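Local atomic coordinates of nucleoprotein (Sendai virus, PDB entry 6M7D), a protein that packages the viral RNA genome in a helical nucleocapsid, one subunit per six nucleotides, protecting it from nucleases and presenting it as template for transcription and replication. Residues R32-V37 with K100-N105; F74-L79 with Q227-L232; M361-Q366 with G406-P411; P291-L296 with P330-Y335. All coordinates share one frame; numbering follows the deposited sequence.

From the N terminus, strand 33-40 opens interaction 1 and helix 68-80 opens interaction 2 before strand 99-108 returns to close the first, across 62 intervening residues. Interaction 2, opened at F74-L79, closes only at helix 227-239, after 147 intervening residues, so the two contacts cross along the chain. They also touch in space, Y101 and V37 packing on V76, and together tie the sheet to the helices of the N-terminal domain. Interactions 4 and 3 follow in series in the C-terminal domain. P291-L296 with P330-Y335 closes first; M361-Q366 with G406-P411 then fastens the chain's late loop. Helices 330-343 and 359-370 pack together, whereas the centres of interactions 1 and 3 lie about 52 Å apart.

Interaction 1: residues R32-V37 with K100-N105; sequences RSTVSV and KYVIYN
Strands 33-37 and 100-105 run parallel, their axes 4.5 Å apart at closest and 27° from alignment, and five backbone hydrogen bonds join them. V35 and V37 each use both N and O: V35 N reaches K100 O at 2.8 Å, V102 N reaches V35 O at 2.6 Å, and two residues further on V37 N bonds to V102 O and Y104 N to V37 O. Most donors lie close to the carbonyl axis or plane, but V37 N meets V102 O from 39° above the carbonyl plane. Because 62 largely helical residues connect these neighbouring parallel strands, and helix 68-80 among them packs on the sheet, the topology is a β-α-β crossover. Strand 33-40 forms an edge of the four-stranded mixed sheet within the chain. V35, V37, Y101 and I103 share the face turned to helices 68-80 and 86-93. There V37 crosses Y101 obliquely, its CG2, anti to the carbonyl carbon, lying 3.4 Å from Y101 CD1, while V35 CB stands at the ring edge, 3.9 Å from the same CD1. T34, S36, K100 and V102 occupy the other face; T34 and K100 lie alongside each other, with OG1 of T34 3.7 Å from CE of K100. At the strand entrance R32 crosses K100 at about a right angle, bringing R32 NH1 to 3.8 Å from K100 CB, with K100 N over one guanidinium face.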
loop_
_atom_site.group_PDB
_atom_site.type_symbol
_atom_site.label_atom_id
_atom_site.label_comp_id
_atom_site.label_asym_id
_atom_site.label_seq_id
_atom_site.Cartn_x
_atom_site.Cartn_y
_atom_site.Cartn_z
ATOM N N ARG A 32 17.921 15.105 -8.961
ATOM C CA ARG A 32 17.653 13.676 -8.956
ATOM C C ARG A 32 18.942 12.917 -8.698
ATOM O O ARG A 32 19.995 13.259 -9.238
ATOM C CB ARG A 32 17.031 13.215 -10.278
ATOM C CG ARG A 32 17.786 13.650 -11.495
ATOM C CD ARG A 32 17.464 12.781 -12.683
ATOM N NE ARG A 32 16.032 12.569 -12.835
ATOM C CZ ARG A 32 15.472 12.045 -13.919
ATOM N NH1 ARG A 32 16.228 11.687 -14.945
ATOM N NH2 ARG A 32 14.159 11.883 -13.979
ATOM N N SER A 33 18.851 11.894 -7.858
ATOM C CA SER A 33 19.979 11.012 -7.645
ATOM C C SER A 33 20.102 10.039 -8.808
ATOM O O SER A 33 19.121 9.688 -9.465
ATOM C CB SER A 33 19.826 10.243 -6.333
ATOM O OG SER A 33 20.069 11.072 -5.213
ATOM N N THR A 34 21.328 9.609 -9.067
ATOM C CA THR A 34 21.604 8.603 -10.083
ATOM C C THR A 34 21.748 7.261 -9.373
ATOM O O THR A 34 22.582 7.108 -8.477
ATOM C CB THR A 34 22.842 8.967 -10.901
ATOM O OG1 THR A 34 23.130 7.920 -11.830
ATOM C CG2 THR A 34 24.056 9.230 -10.010
ATOM N N VAL A 35 20.906 6.307 -9.743
ATOM C CA VAL A 35 20.809 5.033 -9.047
ATOM C C VAL A 35 21.212 3.915 -9.994
ATOM O O VAL A 35 20.752 3.859 -11.138
ATOM C CB VAL A 35 19.389 4.803 -8.500
ATOM C CG1 VAL A 35 19.393 3.630 -7.591
ATOM C CG2 VAL A 35 18.904 6.027 -7.758
ATOM N N SER A 36 22.070 3.023 -9.509
ATOM C CA SER A 36 22.503 1.864 -10.273
ATOM C C SER A 36 21.498 0.738 -10.081
ATOM O O SER A 36 21.253 0.304 -8.952
ATOM C CB SER A 36 23.896 1.414 -9.839
ATOM O OG SER A 36 24.785 2.509 -9.759
ATOM N N VAL A 37 20.919 0.273 -11.181
ATOM C CA VAL A 37 20.008 -0.863 -11.185
ATOM C C VAL A 37 20.663 -1.984 -11.973
ATOM O O VAL A 37 21.111 -1.774 -13.104
ATOM C CB VAL A 37 18.643 -0.491 -11.785
ATOM C CG1 VAL A 37 17.758 -1.712 -11.853
ATOM C CG2 VAL A 37 17.996 0.570 -10.954
ATOM N N LYS A 100 17.447 8.924 -11.583
ATOM C CA LYS A 100 17.827 8.413 -12.890
ATOM C C LYS A 100 18.422 7.028 -12.702
ATOM O O LYS A 100 19.420 6.870 -11.994
ATOM C CB LYS A 100 18.830 9.333 -13.580
ATOM C CG LYS A 100 18.991 9.054 -15.056
ATOM C CD LYS A 100 20.294 9.617 -15.584
ATOM C CE LYS A 100 21.489 8.902 -14.981
ATOM N NZ LYS A 100 22.756 9.281 -15.656
ATOM N N TYR A 101 17.803 6.031 -13.318
ATOM C CA TYR A 101 18.223 4.645 -13.181
ATOM C C TYR A 101 19.300 4.350 -14.213
ATOM O O TYR A 101 19.068 4.500 -15.415
ATOM C CB TYR A 101 17.039 3.697 -13.350
ATOM C CG TYR A 101 16.101 3.682 -12.171
ATOM C CD1 TYR A 101 16.586 3.640 -10.876
ATOM C CD2 TYR A 101 14.734 3.716 -12.352
ATOM C CE1 TYR A 101 15.737 3.622 -9.800
ATOM C CE2 TYR A 101 13.876 3.702 -11.282
ATOM C CZ TYR A 101 14.381 3.656 -10.009
ATOM O OH TYR A 101 13.524 3.643 -8.937
ATOM N N VAL A 102 20.473 3.948 -13.743
ATOM C CA VAL A 102 21.566 3.522 -14.605
ATOM C C VAL A 102 21.570 2.004 -14.597
ATOM O O VAL A 102 21.933 1.378 -13.599
ATOM C CB VAL A 102 22.912 4.087 -14.140
ATOM C CG1 VAL A 102 23.918 4.034 -15.268
ATOM C CG2 VAL A 102 22.740 5.496 -13.662
ATOM N N ILE A 103 21.165 1.408 -15.709
ATOM C CA ILE A 103 20.979 -0.035 -15.773
ATOM C C ILE A 103 22.319 -0.704 -16.034
ATOM O O ILE A 103 22.951 -0.471 -17.069
ATOM C CB ILE A 103 19.953 -0.410 -16.848
ATOM C CG1 ILE A 103 18.583 0.146 -16.471
ATOM C CG2 ILE A 103 19.893 -1.906 -17.011
ATOM C CD1 ILE A 103 17.556 -0.028 -17.540
ATOM N N TYR A 104 22.754 -1.529 -15.092
ATOM C CA TYR A 104 23.929 -2.367 -15.242
ATOM C C TYR A 104 23.475 -3.798 -15.486
ATOM O O TYR A 104 22.387 -4.195 -15.069
ATOM C CB TYR A 104 24.813 -2.314 -13.997
ATOM C CG TYR A 104 25.564 -1.018 -13.778
ATOM C CD1 TYR A 104 25.144 0.165 -14.359
ATOM C CD2 TYR A 104 26.699 -0.984 -12.985
ATOM C CE1 TYR A 104 25.830 1.340 -14.157
ATOM C CE2 TYR A 104 27.392 0.186 -12.778
ATOM C CZ TYR A 104 26.954 1.345 -13.367
ATOM O OH TYR A 104 27.641 2.518 -13.164
ATOM N N ASN A 105 24.308 -4.572 -16.167
ATOM C CA ASN A 105 23.988 -5.955 -16.485
ATOM C C ASN A 105 24.879 -6.885 -15.682
ATOM O O ASN A 105 26.104 -6.743 -15.700
ATOM C CB ASN A 105 24.150 -6.230 -17.978
ATOM C CG ASN A 105 23.056 -5.601 -18.802
ATOM O OD1 ASN A 105 23.060 -4.396 -19.046
ATOM N ND2 ASN A 105 22.107 -6.413 -19.240
#

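Interaction 2: residues F74-L79 with Q227-L232; sequences FLVSLL and QSLVSL
L75 is the first residue of 74-79 to meet the other helix: its CG is anti to the carbonyl carbon (chi1 -82°), and its CD1 comes to 3.6 Å from CD2 of L229. The two leucines cross obliquely, and the L75 side chain also meets L229 nearer its base, with L75 CB 3.8 Å from L229 CD1. One residue on, V76 makes its closest approaches with one methyl: its CG2 lies 3.8 Å from L229 CD1 and 3.6 Å from L232 CD2. The V76 and L229 side chains point against one another and overlap alongside. The arrangement is side-by-side packing of nearly parallel helices, 17° apart in direction; an axis separation of 10.4 Å is consistent with contact made through branched apolar side chains, without hydrogen bonds across. It belongs to the buried helical core of the N-terminal domain, where V76 also packs on Y101 of the sheet. L79, a turn after L75, completes the row. Its CD1 stands 3.6 Å from L229 CD1, the side chains crossing at about a right angle, and 4.0 Å from L232 CD2. CD2 of L229 thus faces L75 CD1, while its CD1 lies among L75 CB, V76 and L79; its CG, like that of L232, is anti to the backbone N. Helix 163-181 adds I171 and W175 against L79, while S61 of helix 47-62 touches L75.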
loop_
_atom_site.group_PDB
_atom_site.type_symbol
_atom_site.label_atom_id
_atom_site.label_comp_id
_atom_site.label_asym_id
_atom_site.label_seq_id
_atom_site.Cartn_x
_atom_site.Cartn_y
_atom_site.Cartn_z
ATOM N N PHE A 74 18.585 -1.189 -5.434
ATOM C CA PHE A 74 18.696 -2.633 -5.257
ATOM C C PHE A 74 17.323 -3.277 -5.143
ATOM O O PHE A 74 17.094 -4.372 -5.670
ATOM C CB PHE A 74 19.539 -2.950 -4.030
ATOM C CG PHE A 74 20.998 -2.835 -4.275
ATOM C CD1 PHE A 74 21.603 -3.606 -5.241
ATOM C CD2 PHE A 74 21.763 -1.939 -3.563
ATOM C CE1 PHE A 74 22.942 -3.498 -5.477
ATOM C CE2 PHE A 74 23.101 -1.827 -3.800
ATOM C CZ PHE A 74 23.692 -2.608 -4.756
ATOM N N LEU A 75 16.392 -2.609 -4.466
ATOM C CA LEU A 75 15.018 -3.097 -4.450
ATOM C C LEU A 75 14.397 -3.039 -5.839
ATOM O O LEU A 75 13.627 -3.925 -6.216
ATOM C CB LEU A 75 14.190 -2.298 -3.451
ATOM C CG LEU A 75 14.342 -2.759 -2.009
ATOM C CD1 LEU A 75 13.454 -1.950 -1.108
ATOM C CD2 LEU A 75 14.017 -4.226 -1.894
ATOM N N VAL A 76 14.722 -2.008 -6.614
ATOM C CA VAL A 76 14.231 -1.904 -7.984
ATOM C C VAL A 76 14.808 -3.019 -8.842
ATOM O O VAL A 76 14.116 -3.591 -9.688
ATOM C CB VAL A 76 14.564 -0.511 -8.548
ATOM C CG1 VAL A 76 14.509 -0.507 -10.050
ATOM C CG2 VAL A 76 13.613 0.517 -7.989
ATOM N N SER A 77 16.081 -3.348 -8.630
ATOM C CA SER A 77 16.700 -4.485 -9.297
ATOM C C SER A 77 15.965 -5.773 -8.965
ATOM O O SER A 77 15.672 -6.587 -9.848
ATOM C CB SER A 77 18.160 -4.590 -8.870
ATOM O OG SER A 77 18.934 -3.558 -9.436
ATOM N N LEU A 78 15.677 -5.975 -7.683
ATOM C CA LEU A 78 14.967 -7.171 -7.257
ATOM C C LEU A 78 13.598 -7.264 -7.914
ATOM O O LEU A 78 13.213 -8.324 -8.415
ATOM C CB LEU A 78 14.840 -7.172 -5.739
ATOM C CG LEU A 78 14.218 -8.404 -5.102
ATOM C CD1 LEU A 78 14.922 -9.643 -5.586
ATOM C CD2 LEU A 78 14.325 -8.282 -3.607
ATOM N N LEU A 79 12.852 -6.163 -7.930
ATOM C CA LEU A 79 11.531 -6.190 -8.541
ATOM C C LEU A 79 11.605 -6.351 -10.051
ATOM O O LEU A 79 10.669 -6.874 -10.661
ATOM C CB LEU A 79 10.755 -4.927 -8.185
ATOM C CG LEU A 79 10.620 -4.588 -6.706
ATOM C CD1 LEU A 79 10.465 -3.100 -6.538
ATOM C CD2 LEU A 79 9.459 -5.315 -6.088
ATOM N N GLN A 227 10.649 7.736 -2.722
ATOM C CA GLN A 227 9.361 7.839 -3.395
ATOM C C GLN A 227 9.435 7.317 -4.820
ATOM O O GLN A 227 8.400 7.032 -5.426
ATOM C CB GLN A 227 8.884 9.290 -3.384
ATOM C CG GLN A 227 7.402 9.472 -3.635
ATOM C CD GLN A 227 6.576 9.304 -2.388
ATOM O OE1 GLN A 227 6.283 8.190 -1.966
ATOM N NE2 GLN A 227 6.196 10.414 -1.787
ATOM N N SER A 228 10.642 7.178 -5.368
ATOM C CA SER A 228 10.794 6.617 -6.707
ATOM C C SER A 228 10.446 5.139 -6.725
ATOM O O SER A 228 9.804 4.652 -7.660
ATOM C CB SER A 228 12.223 6.823 -7.193
ATOM O OG SER A 228 13.129 6.109 -6.377
ATOM N N LEU A 229 10.868 4.410 -5.695
ATOM C CA LEU A 229 10.539 2.996 -5.592
ATOM C C LEU A 229 9.042 2.795 -5.396
ATOM O O LEU A 229 8.434 1.921 -6.026
ATOM C CB LEU A 229 11.335 2.387 -4.445
ATOM C CG LEU A 229 11.012 0.996 -3.934
ATOM C CD1 LEU A 229 11.490 -0.039 -4.912
ATOM C CD2 LEU A 229 11.681 0.821 -2.596
ATOM N N VAL A 230 8.432 3.605 -4.535
ATOM C CA VAL A 230 6.991 3.535 -4.326
ATOM C C VAL A 230 6.252 3.874 -5.609
ATOM O O VAL A 230 5.228 3.266 -5.930
ATOM C CB VAL A 230 6.583 4.465 -3.168
ATOM C CG1 VAL A 230 5.100 4.358 -2.889
ATOM C CG2 VAL A 230 7.385 4.131 -1.929
ATOM N N SER A 231 6.760 4.846 -6.367
ATOM C CA SER A 231 6.140 5.191 -7.639
ATOM C C SER A 231 6.251 4.049 -8.631
ATOM O O SER A 231 5.304 3.770 -9.368
ATOM C CB SER A 231 6.786 6.446 -8.211
ATOM O OG SER A 231 8.144 6.212 -8.507
ATOM N N LEU A 232 7.403 3.381 -8.673
ATOM C CA LEU A 232 7.564 2.246 -9.571
ATOM C C LEU A 232 6.610 1.120 -9.208
ATOM O O LEU A 232 6.035 0.475 -10.087
ATOM C CB LEU A 232 9.005 1.749 -9.535
ATOM C CG LEU A 232 9.225 0.342 -10.073
ATOM C CD1 LEU A 232 9.368 0.373 -11.565
ATOM C CD2 LEU A 232 10.433 -0.286 -9.436
#

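Interaction 3: residues M361-Q366 with G406-P411; sequences MFLLGQ and GAYHKP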
loop_
_atom_site.group_PDB
_atom_site.type_symbol
_atom_site.label_atom_id
_atom_site.label_comp_id
_atom_site.label_asym_id
_atom_site.label_seq_id
_atom_site.Cartn_x
_atom_site.Cartn_y
_atom_site.Cartn_z
ATOM N N MET A 361 -19.820 15.392 17.639
ATOM C CA MET A 361 -20.154 14.608 16.457
ATOM C C MET A 361 -19.706 13.163 16.614
ATOM O O MET A 361 -20.388 12.245 16.161
ATOM C CB MET A 361 -19.534 15.241 15.217
ATOM C CG MET A 361 -20.301 16.431 14.705
ATOM S SD MET A 361 -22.038 16.086 14.446
ATOM C CE MET A 361 -22.772 17.089 15.729
ATOM N N PHE A 362 -18.575 12.948 17.277
ATOM C CA PHE A 362 -18.118 11.599 17.579
ATOM C C PHE A 362 -19.126 10.859 18.448
ATOM O O PHE A 362 -19.555 9.743 18.125
ATOM C CB PHE A 362 -16.759 11.685 18.267
ATOM C CG PHE A 362 -16.107 10.365 18.502
ATOM C CD1 PHE A 362 -15.774 9.545 17.448
ATOM C CD2 PHE A 362 -15.804 9.954 19.779
ATOM C CE1 PHE A 362 -15.169 8.341 17.666
ATOM C CE2 PHE A 362 -15.197 8.750 19.993
ATOM C CZ PHE A 362 -14.882 7.943 18.934
ATOM N N LEU A 363 -19.525 11.480 19.558
ATOM C CA LEU A 363 -20.484 10.862 20.456
ATOM C C LEU A 363 -21.853 10.738 19.818
ATOM O O LEU A 363 -22.580 9.789 20.111
ATOM C CB LEU A 363 -20.568 11.658 21.751
ATOM C CG LEU A 363 -19.297 11.639 22.586
ATOM C CD1 LEU A 363 -19.531 12.340 23.889
ATOM C CD2 LEU A 363 -18.835 10.225 22.804
ATOM N N LEU A 364 -22.213 11.657 18.925
ATOM C CA LEU A 364 -23.470 11.538 18.210
ATOM C C LEU A 364 -23.451 10.367 17.247
ATOM O O LEU A 364 -24.457 9.669 17.094
ATOM C CB LEU A 364 -23.766 12.826 17.459
ATOM C CG LEU A 364 -25.042 12.736 16.642
ATOM C CD1 LEU A 364 -26.242 12.767 17.564
ATOM C CD2 LEU A 364 -25.090 13.841 15.639
ATOM N N GLY A 365 -22.331 10.157 16.562
ATOM C CA GLY A 365 -22.210 8.984 15.723
ATOM C C GLY A 365 -22.334 7.708 16.521
ATOM O O GLY A 365 -23.008 6.767 16.103
ATOM N N GLN A 366 -21.692 7.662 17.685
ATOM C CA GLN A 366 -21.828 6.495 18.548
ATOM C C GLN A 366 -23.260 6.317 19.025
ATOM O O GLN A 366 -23.735 5.190 19.174
ATOM C CB GLN A 366 -20.899 6.611 19.741
ATOM C CG GLN A 366 -19.461 6.545 19.397
ATOM C CD GLN A 366 -18.615 6.736 20.595
ATOM O OE1 GLN A 366 -19.025 7.343 21.568
ATOM N NE2 GLN A 366 -17.420 6.194 20.546
ATOM N N GLY A 406 -25.404 3.515 27.887
ATOM C CA GLY A 406 -24.618 4.753 28.063
ATOM C C GLY A 406 -23.118 4.521 28.160
ATOM O O GLY A 406 -22.488 5.141 29.039
ATOM N N ALA A 407 -22.564 3.643 27.319
ATOM C CA ALA A 407 -21.102 3.393 27.326
ATOM C C ALA A 407 -20.527 3.889 25.997
ATOM O O ALA A 407 -20.997 3.416 24.945
ATOM C CB ALA A 407 -20.836 1.923 27.531
ATOM N N TYR A 408 -19.530 4.781 26.038
ATOM C CA TYR A 408 -18.994 5.309 24.796
ATOM C C TYR A 408 -17.573 4.812 24.602
ATOM O O TYR A 408 -16.872 4.492 25.564
ATOM C CB TYR A 408 -19.010 6.838 24.789
ATOM C CG TYR A 408 -20.351 7.443 24.455
ATOM C CD1 TYR A 408 -21.158 6.900 23.467
ATOM C CD2 TYR A 408 -20.820 8.551 25.146
ATOM C CE1 TYR A 408 -22.379 7.454 23.165
ATOM C CE2 TYR A 408 -22.040 9.110 24.852
ATOM C CZ TYR A 408 -22.816 8.559 23.863
ATOM O OH TYR A 408 -24.035 9.123 23.576
ATOM N N HIS A 409 -17.158 4.752 23.345
ATOM C CA HIS A 409 -15.797 4.401 22.978
ATOM C C HIS A 409 -14.933 5.645 23.064
ATOM O O HIS A 409 -15.289 6.690 22.516
ATOM C CB HIS A 409 -15.743 3.825 21.565
ATOM C CG HIS A 409 -16.509 2.552 21.403
ATOM N ND1 HIS A 409 -16.017 1.333 21.810
ATOM C CD2 HIS A 409 -17.732 2.309 20.880
ATOM C CE1 HIS A 409 -16.906 0.393 21.547
ATOM N NE2 HIS A 409 -17.955 0.959 20.980
ATOM N N LYS A 410 -13.828 5.539 23.750
ATOM C CA LYS A 410 -12.933 6.681 23.771
ATOM C C LYS A 410 -12.150 6.740 22.465
ATOM O O LYS A 410 -11.744 5.702 21.941
ATOM C CB LYS A 410 -11.975 6.597 24.954
ATOM C CG LYS A 410 -12.656 6.446 26.299
ATOM C CD LYS A 410 -13.764 7.466 26.475
ATOM C CE LYS A 410 -15.043 6.816 26.980
ATOM N NZ LYS A 410 -16.184 7.770 27.018
ATOM N N PRO A 411 -11.948 7.931 21.908
ATOM C CA PRO A 411 -11.171 8.041 20.668
ATOM C C PRO A 411 -9.760 7.501 20.844
ATOM O O PRO A 411 -9.044 7.869 21.777
ATOM C CB PRO A 411 -11.175 9.545 20.380
ATOM C CG PRO A 411 -11.632 10.194 21.630
ATOM C CD PRO A 411 -12.515 9.222 22.316
#
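The carbonyl oxygen of H409 takes one hydrogen bond across this contact, from Q366 NE2 at 2.9 Å. The bond is nearly straight, 164° at the hydrogen; it meets a lone pair in the carbonyl plane, and the oxygen lies only 8° out of the glutamine amide plane. Q366 gets there with CG anti to the carbonyl carbon and an extended chain beyond. At the same oxygen, F362 presents its ring edge, with F362 CE2 3.3 Å from H409 O, and CE2 also packs on P411 CD at 3.6 Å. L363 approaches Y408 at about a right angle: its CD2 sits over one ring face, 3.8 Å from the centroid, a CH-pi contact. Helix 359-370 thereby receives an irregular segment lying in Ntail as assigned by similarity, and K370 extends the hold by bonding to A407 O. Helix 330-343 backs the site, M337 against F362 and V341 against Q366. RNA-binding R354 and Y350 are near, about 8 Å from P411 and F362 respectively, between side chains. With a neutral amide gripping main chain amid apolar contacts and no salt bridge joining the two segments, the geometry is consistent with 406-411 being held here by backbone hydrogen bonding and packing.

Interaction 4: residues P291-L296 with P330-Y335; sequences PDINKL and PALWSY
With chi1 at -61°, D292 has its CG anti to the carbonyl carbon, which swings the carboxylate toward the start of helix 330-343; L332, with CG anti to the backbone N (chi1 -172°), sends its branches back toward helix 290-305. The two helices cross almost perpendicularly, 91° between their directions, with axes 8.5 Å apart at closest. D292 OD2 accepts a hydrogen bond from L332 N at 3.3 Å, from above the carboxylate plane, and a weak, more bent one from A331 N at 3.2 Å. One oxygen is therefore shared by two successive N-H groups of the first turn. Beside this polar pair, L332 carries the apolar contact: its CB abuts D292 CB at 3.4 Å, and its CD2 lies 3.7 Å from both I293 CG1 and L296 CD1. I293 crosses L332 nearly at right angles, and L296 crosses it obliquely, so CD2 sits between them, near the backbone of the facing helix as well, 3.5 Å from D292 O. Within 330-335, P330 O accepts from both S334 N and S334 OG, and that OG also bonds to D358 N. The contact borders the RNA site: P330 is about 4 Å from RNA-binding Y356 between side chains, and the ring of W333 meets that tyrosine. Backbone N-H groups at the N-terminal end of a helix probably favour the ionised carboxylate, so D292 would link the two helices electrostatically as well as by hydrogen bonds, with L332 supplying the apolar part.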
loop_
_atom_site.group_PDB
_atom_site.type_symbol
_atom_site.label_atom_id
_atom_site.label_comp_id
_atom_site.label_asym_id
_atom_site.label_seq_id
_atom_site.Cartn_x
_atom_site.Cartn_y
_atom_site.Cartn_z
ATOM N N PRO A 291 -21.783 21.162 5.230
ATOM C CA PRO A 291 -20.606 21.585 4.466
ATOM C C PRO A 291 -19.587 20.479 4.308
ATOM O O PRO A 291 -18.917 20.399 3.275
ATOM C CB PRO A 291 -20.062 22.759 5.289
ATOM C CG PRO A 291 -20.603 22.557 6.633
ATOM C CD PRO A 291 -21.934 21.965 6.455
ATOM N N ASP A 292 -19.478 19.595 5.295
ATOM C CA ASP A 292 -18.558 18.472 5.192
ATOM C C ASP A 292 -19.066 17.412 4.230
ATOM O O ASP A 292 -18.266 16.739 3.585
ATOM C CB ASP A 292 -18.315 17.890 6.573
ATOM C CG ASP A 292 -17.706 18.893 7.514
ATOM O OD1 ASP A 292 -17.062 19.844 7.029
ATOM O OD2 ASP A 292 -17.865 18.743 8.737
ATOM N N ILE A 293 -20.381 17.276 4.088
ATOM C CA ILE A 293 -20.924 16.388 3.066
ATOM C C ILE A 293 -20.652 16.948 1.676
ATOM O O ILE A 293 -20.330 16.201 0.750
ATOM C CB ILE A 293 -22.424 16.148 3.311
ATOM C CG1 ILE A 293 -22.619 15.080 4.380
ATOM C CG2 ILE A 293 -23.122 15.722 2.048
ATOM C CD1 ILE A 293 -23.909 15.203 5.134
ATOM N N ASN A 294 -20.754 18.269 1.510
ATOM C CA ASN A 294 -20.379 18.874 0.232
ATOM C C ASN A 294 -18.898 18.676 -0.062
ATOM O O ASN A 294 -18.511 18.372 -1.200
ATOM C CB ASN A 294 -20.715 20.362 0.234
ATOM C CG ASN A 294 -22.184 20.627 0.385
ATOM O OD1 ASN A 294 -23.014 19.801 0.023
ATOM N ND2 ASN A 294 -22.521 21.793 0.921
ATOM N N LYS A 295 -18.055 18.877 0.949
ATOM C CA LYS A 295 -16.630 18.621 0.803
ATOM C C LYS A 295 -16.371 17.188 0.379
ATOM O O LYS A 295 -15.569 16.938 -0.522
ATOM C CB LYS A 295 -15.912 18.928 2.114
ATOM C CG LYS A 295 -14.404 18.871 2.031
ATOM C CD LYS A 295 -13.849 20.067 1.290
ATOM C CE LYS A 295 -12.334 19.993 1.183
ATOM N NZ LYS A 295 -11.867 18.924 0.257
ATOM N N LEU A 296 -17.051 16.231 1.008
ATOM C CA LEU A 296 -16.848 14.831 0.670
ATOM C C LEU A 296 -17.381 14.492 -0.710
ATOM O O LEU A 296 -16.858 13.590 -1.360
ATOM C CB LEU A 296 -17.504 13.937 1.711
ATOM C CG LEU A 296 -16.606 13.290 2.756
ATOM C CD1 LEU A 296 -17.189 11.962 3.103
ATOM C CD2 LEU A 296 -15.201 13.134 2.266
ATOM N N PRO A 330 -14.090 17.740 9.332
ATOM C CA PRO A 330 -13.895 17.137 10.658
ATOM C C PRO A 330 -15.177 16.730 11.355
ATOM O O PRO A 330 -15.155 15.771 12.129
ATOM C CB PRO A 330 -13.162 18.238 11.437
ATOM C CG PRO A 330 -12.881 19.305 10.468
ATOM C CD PRO A 330 -13.849 19.186 9.371
ATOM N N ALA A 331 -16.290 17.420 11.129
ATOM C CA ALA A 331 -17.526 17.036 11.798
ATOM C C ALA A 331 -18.097 15.763 11.193
ATOM O O ALA A 331 -18.512 14.852 11.914
ATOM C CB ALA A 331 -18.544 18.170 11.730
ATOM N N LEU A 332 -18.125 15.685 9.865
ATOM C CA LEU A 332 -18.561 14.463 9.208
ATOM C C LEU A 332 -17.612 13.318 9.503
ATOM O O LEU A 332 -18.042 12.178 9.680
ATOM C CB LEU A 332 -18.681 14.689 7.707
ATOM C CG LEU A 332 -19.300 13.566 6.887
ATOM C CD1 LEU A 332 -20.692 13.238 7.378
ATOM C CD2 LEU A 332 -19.312 13.954 5.445
ATOM N N TRP A 333 -16.317 13.608 9.591
ATOM C CA TRP A 333 -15.356 12.570 9.928
ATOM C C TRP A 333 -15.545 12.074 11.352
ATOM O O TRP A 333 -15.458 10.874 11.602
ATOM C CB TRP A 333 -13.933 13.075 9.734
ATOM C CG TRP A 333 -12.909 12.107 10.217
ATOM C CD1 TRP A 333 -12.476 10.999 9.576
ATOM C CD2 TRP A 333 -12.207 12.151 11.458
ATOM N NE1 TRP A 333 -11.539 10.351 10.327
ATOM C CE2 TRP A 333 -11.354 11.042 11.491
ATOM C CE3 TRP A 333 -12.212 13.027 12.543
ATOM C CZ2 TRP A 333 -10.517 10.780 12.563
ATOM C CZ3 TRP A 333 -11.382 12.767 13.600
ATOM C CH2 TRP A 333 -10.547 11.652 13.606
ATOM N N SER A 334 -15.785 12.976 12.302
ATOM C CA SER A 334 -15.981 12.570 13.689
ATOM C C SER A 334 -17.264 11.782 13.847
ATOM O O SER A 334 -17.309 10.785 14.577
ATOM C CB SER A 334 -15.998 13.794 14.591
ATOM O OG SER A 334 -14.984 14.701 14.229
ATOM N N TYR A 335 -18.317 12.213 13.164
ATOM C CA TYR A 335 -19.551 11.454 13.149
ATOM C C TYR A 335 -19.318 10.052 12.614
ATOM O O TYR A 335 -19.701 9.060 13.245
ATOM C CB TYR A 335 -20.587 12.194 12.315
ATOM C CG TYR A 335 -21.793 11.375 12.004
ATOM C CD1 TYR A 335 -22.748 11.128 12.967
ATOM C CD2 TYR A 335 -21.971 10.830 10.746
ATOM C CE1 TYR A 335 -23.833 10.368 12.689
ATOM C CE2 TYR A 335 -23.060 10.072 10.459
ATOM C CZ TYR A 335 -23.993 9.847 11.427
ATOM O OH TYR A 335 -25.090 9.087 11.126
#